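Local coordinates for protein L-ornithine N(5)-monooxygenase (Pseudomonas aeruginosa, PDB 3S5W) that catalyses the NADPH- and oxygen-dependent, FAD-mediated hydroxylation of L-ornithine to N(5)-hydroxyornithine, the first step in making the hydroxamate siderophore pyoverdin, at residues Thr345-Gly357 / Leu361-Thr373. Numbering follows the deposited sequence.
Sequences TAQGIELALRDAG and LSVETYDAVILAT. With NAP (NADP nicotinamide-adenine-dinucleotide phosphate), chain F.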
# COMPACT_ATOMS: atom_id res chain seq x y z
N THR A 345 -8.16 21.90 -21.06
CA THR A 345 -8.94 22.75 -21.97
C THR A 345 -10.40 22.78 -21.49
O THR A 345 -10.83 21.95 -20.66
CB THR A 345 -8.90 22.29 -23.47
OG1 THR A 345 -9.66 21.08 -23.65
CG2 THR A 345 -7.47 22.07 -24.00
N ALA A 346 -11.17 23.74 -22.01
CA ALA A 346 -12.62 23.80 -21.74
C ALA A 346 -13.32 22.46 -22.10
O ALA A 346 -14.26 22.07 -21.41
CB ALA A 346 -13.28 25.00 -22.51
N GLN A 347 -12.84 21.79 -23.14
CA GLN A 347 -13.42 20.52 -23.65
C GLN A 347 -12.96 19.23 -22.94
O GLN A 347 -13.52 18.17 -23.17
CB GLN A 347 -13.16 20.34 -25.16
CG GLN A 347 -13.90 21.32 -26.10
CD GLN A 347 -13.17 22.65 -26.26
OE1 GLN A 347 -13.76 23.72 -26.06
NE2 GLN A 347 -11.88 22.59 -26.62
N GLY A 348 -11.93 19.33 -22.10
CA GLY A 348 -11.40 18.15 -21.40
C GLY A 348 -9.89 18.21 -21.22
O GLY A 348 -9.29 19.30 -21.31
N ILE A 349 -9.29 17.06 -20.91
CA ILE A 349 -7.85 16.97 -20.75
C ILE A 349 -7.28 16.47 -22.09
O ILE A 349 -7.60 15.35 -22.53
CB ILE A 349 -7.41 16.05 -19.55
CG1 ILE A 349 -8.08 16.51 -18.24
CG2 ILE A 349 -5.88 15.97 -19.42
CD1 ILE A 349 -7.80 17.98 -17.86
N GLU A 350 -6.46 17.30 -22.72
CA GLU A 350 -5.91 16.97 -24.03
C GLU A 350 -4.56 16.28 -23.81
O GLU A 350 -3.70 16.81 -23.12
CB GLU A 350 -5.79 18.26 -24.89
CG GLU A 350 -5.21 18.01 -26.25
CD GLU A 350 -5.09 19.29 -27.04
OE1 GLU A 350 -6.13 19.86 -27.42
OE2 GLU A 350 -3.95 19.74 -27.24
N LEU A 351 -4.39 15.09 -24.36
CA LEU A 351 -3.15 14.35 -24.18
C LEU A 351 -2.49 14.20 -25.54
O LEU A 351 -3.15 13.79 -26.49
CB LEU A 351 -3.42 12.93 -23.64
CG LEU A 351 -4.08 12.76 -22.27
CD1 LEU A 351 -4.05 11.26 -21.86
CD2 LEU A 351 -3.40 13.61 -21.19
N ALA A 352 -1.21 14.54 -25.60
CA ALA A 352 -0.39 14.31 -26.78
C ALA A 352 0.30 12.97 -26.56
O ALA A 352 1.09 12.81 -25.62
CB ALA A 352 0.61 15.46 -27.01
N LEU A 353 -0.05 12.01 -27.41
CA LEU A 353 0.32 10.61 -27.23
C LEU A 353 1.33 10.12 -28.29
O LEU A 353 1.05 10.15 -29.51
CB LEU A 353 -0.92 9.74 -27.25
CG LEU A 353 -2.01 10.05 -26.20
CD1 LEU A 353 -3.21 9.15 -26.51
CD2 LEU A 353 -1.53 9.86 -24.78
N ARG A 354 2.50 9.71 -27.83
CA ARG A 354 3.55 9.24 -28.73
C ARG A 354 3.49 7.72 -28.79
O ARG A 354 3.69 7.05 -27.78
CB ARG A 354 4.93 9.69 -28.24
CG ARG A 354 6.11 9.24 -29.13
CD ARG A 354 6.23 10.06 -30.41
NE ARG A 354 6.54 11.45 -30.13
CZ ARG A 354 6.56 12.43 -31.04
NH1 ARG A 354 6.26 12.16 -32.31
NH2 ARG A 354 6.84 13.67 -30.68
N ASP A 355 3.22 7.18 -29.97
CA ASP A 355 3.22 5.74 -30.20
C ASP A 355 4.64 5.33 -30.61
O ASP A 355 5.06 5.66 -31.74
CB ASP A 355 2.17 5.44 -31.28
CG ASP A 355 2.02 3.94 -31.60
OD1 ASP A 355 2.96 3.14 -31.41
OD2 ASP A 355 0.94 3.57 -32.09
N ALA A 356 5.40 4.67 -29.73
CA ALA A 356 6.79 4.22 -30.07
C ALA A 356 6.87 3.21 -31.23
O ALA A 356 7.89 3.13 -31.91
CB ALA A 356 7.55 3.69 -28.83
N GLY A 357 5.79 2.47 -31.46
CA GLY A 357 5.69 1.56 -32.61
C GLY A 357 5.82 2.24 -33.96
O GLY A 357 6.50 1.71 -34.86
N LEU A 361 2.77 11.02 -33.29
CA LEU A 361 2.14 11.75 -32.21
C LEU A 361 0.71 12.02 -32.59
O LEU A 361 0.43 12.54 -33.68
CB LEU A 361 2.88 13.06 -31.94
CG LEU A 361 2.39 13.93 -30.77
CD1 LEU A 361 2.81 13.28 -29.46
CD2 LEU A 361 2.95 15.34 -30.87
N SER A 362 -0.22 11.62 -31.72
CA SER A 362 -1.62 12.00 -31.88
C SER A 362 -2.12 12.73 -30.64
O SER A 362 -1.50 12.72 -29.58
CB SER A 362 -2.49 10.79 -32.20
OG SER A 362 -2.27 9.78 -31.25
N VAL A 363 -3.24 13.41 -30.81
CA VAL A 363 -3.78 14.27 -29.79
C VAL A 363 -5.17 13.72 -29.50
O VAL A 363 -5.98 13.63 -30.40
CB VAL A 363 -3.84 15.75 -30.28
CG1 VAL A 363 -4.57 16.61 -29.29
CG2 VAL A 363 -2.45 16.31 -30.47
N GLU A 364 -5.42 13.32 -28.25
CA GLU A 364 -6.77 12.86 -27.88
C GLU A 364 -7.25 13.64 -26.66
O GLU A 364 -6.48 13.89 -25.75
CB GLU A 364 -6.80 11.35 -27.57
CG GLU A 364 -6.23 10.42 -28.66
CD GLU A 364 -7.12 10.28 -29.92
OE1 GLU A 364 -8.36 10.36 -29.82
OE2 GLU A 364 -6.54 10.06 -31.02
N THR A 365 -8.53 13.96 -26.64
CA THR A 365 -9.12 14.69 -25.51
C THR A 365 -10.05 13.80 -24.69
O THR A 365 -10.93 13.11 -25.26
CB THR A 365 -9.85 15.96 -26.01
OG1 THR A 365 -8.89 16.81 -26.64
CG2 THR A 365 -10.48 16.75 -24.84
N TYR A 366 -9.87 13.84 -23.37
CA TYR A 366 -10.58 12.97 -22.43
C TYR A 366 -11.37 13.80 -21.43
O TYR A 366 -10.95 14.90 -21.07
CB TYR A 366 -9.58 12.08 -21.68
CG TYR A 366 -8.86 11.14 -22.64
CD1 TYR A 366 -9.44 9.92 -23.04
CD2 TYR A 366 -7.63 11.48 -23.17
CE1 TYR A 366 -8.78 9.07 -23.95
CE2 TYR A 366 -6.97 10.65 -24.06
CZ TYR A 366 -7.54 9.46 -24.46
OH TYR A 366 -6.85 8.66 -25.36
N ASP A 367 -12.46 13.23 -20.95
CA ASP A 367 -13.30 13.81 -19.94
C ASP A 367 -12.65 13.65 -18.56
O ASP A 367 -12.84 14.47 -17.67
CB ASP A 367 -14.69 13.17 -19.96
CG ASP A 367 -15.47 13.52 -21.22
OD1 ASP A 367 -15.70 12.65 -22.09
OD2 ASP A 367 -15.85 14.70 -21.35
N ALA A 368 -11.86 12.57 -18.41
CA ALA A 368 -11.14 12.27 -17.19
C ALA A 368 -9.88 11.45 -17.49
O ALA A 368 -9.80 10.76 -18.54
CB ALA A 368 -12.06 11.52 -16.18
N VAL A 369 -8.89 11.58 -16.63
CA VAL A 369 -7.66 10.81 -16.74
C VAL A 369 -7.37 10.16 -15.37
O VAL A 369 -7.20 10.85 -14.36
CB VAL A 369 -6.44 11.64 -17.22
CG1 VAL A 369 -5.18 10.78 -17.29
CG2 VAL A 369 -6.74 12.37 -18.56
N ILE A 370 -7.32 8.83 -15.36
CA ILE A 370 -7.00 8.09 -14.16
C ILE A 370 -5.52 7.69 -14.24
O ILE A 370 -5.08 7.03 -15.19
CB ILE A 370 -7.91 6.83 -14.00
CG1 ILE A 370 -9.40 7.24 -14.11
CG2 ILE A 370 -7.54 6.00 -12.74
CD1 ILE A 370 -10.39 6.03 -14.09
N LEU A 371 -4.77 8.08 -13.22
CA LEU A 371 -3.36 7.72 -13.09
C LEU A 371 -3.25 6.44 -12.26
O LEU A 371 -3.32 6.47 -11.05
CB LEU A 371 -2.58 8.87 -12.45
CG LEU A 371 -2.75 10.22 -13.15
CD1 LEU A 371 -1.95 11.34 -12.39
CD2 LEU A 371 -2.29 10.12 -14.57
N ALA A 372 -3.09 5.30 -12.93
CA ALA A 372 -2.97 4.01 -12.24
C ALA A 372 -1.48 3.67 -12.23
O ALA A 372 -1.03 2.63 -12.76
CB ALA A 372 -3.81 2.95 -12.98
N THR A 373 -0.71 4.57 -11.61
CA THR A 373 0.75 4.63 -11.82
C THR A 373 1.51 4.23 -10.56
O THR A 373 2.75 4.40 -10.47
CB THR A 373 1.19 6.05 -12.33
OG1 THR A 373 0.51 7.05 -11.57
CG2 THR A 373 0.78 6.25 -13.80
PA NAP F . 2.71 -0.85 -10.28
O1A NAP F . 2.80 -2.31 -10.39
O2A NAP F . 3.91 -0.21 -9.78
O5B NAP F . 2.18 -0.33 -11.68
C5B NAP F . 2.51 0.96 -12.02
C4B NAP F . 2.07 1.08 -13.47
O4B NAP F . 2.19 2.45 -13.74
C3B NAP F . 3.03 0.32 -14.40
O3B NAP F . 2.24 -0.07 -15.51
C2B NAP F . 3.99 1.46 -14.79
O2B NAP F . 4.49 1.29 -16.08
C1B NAP F . 3.05 2.69 -14.81
N9A NAP F . 3.84 3.92 -14.63
C8A NAP F . 4.59 4.28 -13.53
N7A NAP F . 5.18 5.47 -13.76
C5A NAP F . 4.85 5.86 -15.00
C6A NAP F . 5.19 6.99 -15.75
N6A NAP F . 6.02 7.90 -15.26
N1A NAP F . 4.68 7.11 -17.01
C2A NAP F . 3.84 6.18 -17.56
N3A NAP F . 3.50 5.05 -16.82
C4A NAP F . 4.01 4.90 -15.57
O3 NAP F . 1.42 -0.41 -9.41
PN NAP F . -0.08 -1.02 -9.22
O1N NAP F . -0.81 -0.01 -8.38
O2N NAP F . -0.72 -1.43 -10.51
O5D NAP F . 0.34 -2.28 -8.31
C5D NAP F . -0.06 -3.63 -8.38
C4D NAP F . -0.02 -4.00 -6.90
O4D NAP F . -0.95 -4.95 -6.47
C3D NAP F . 1.28 -4.53 -6.33
O3D NAP F . 2.33 -3.60 -6.46
C2D NAP F . 0.82 -4.83 -4.90
O2D NAP F . 0.99 -3.79 -3.94
C1D NAP F . -0.68 -5.10 -5.08
P2B NAP F . 5.99 0.75 -16.40
O1X NAP F . 6.16 1.20 -17.84
O2X NAP F . 5.87 -0.75 -16.20
O3X NAP F . 6.95 1.35 -15.41
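G348, which has no side chain, brings its CA to 3.3 Å from Y366 O and also against T365 CG2 at the start of this antiparallel pairing; its phi of 145° is a conformation that suits glycine. From this point strands 348-355 and 361-366 run as a regular ladder, with I349, L351 and L353 exchanging paired backbone bonds with Y366, E364 and S362. The L353 N to S362 O bond is 2.7 Å long.

The two faces of the hairpin differ in character. On one, L351 CD1 meets the Y366 ring obliquely, 3.7 Å from CE2, while the side chains of L353 and Y366 come from opposite directions and L353 CD1 reaches Y366 OH; that hydroxyl is hydrogen-bonded to D256. I349 CG2, anti to its own backbone nitrogen, reaches V369 CG2 at 3.8 Å, past the bend where strand 361-366 gives way to 368-371.

On the other face apolar V363 and L361 meet aliphatic or flat parts of E350 and R354, and L361 CD1 also touches A352 CB. The extended E350 lays its CG 3.4 Å from V363 CG1 and carries its carboxylate on to a salt bridge with R341. R354, bent at chi2 and chi3 (76° and 65°), folds its guanidinium back so that L361 CB sits over one face, 3.5 Å from NH1, while NE pairs with E340.

With strand 337-345 the pair completes a three-stranded antiparallel meander, which returns the chain to the parallel sheet of the Rossmann-like NADP(H) domain, where T373 CA comes within 3.2 Å of O4B, the ring oxygen of the adenosine ribose of NAP.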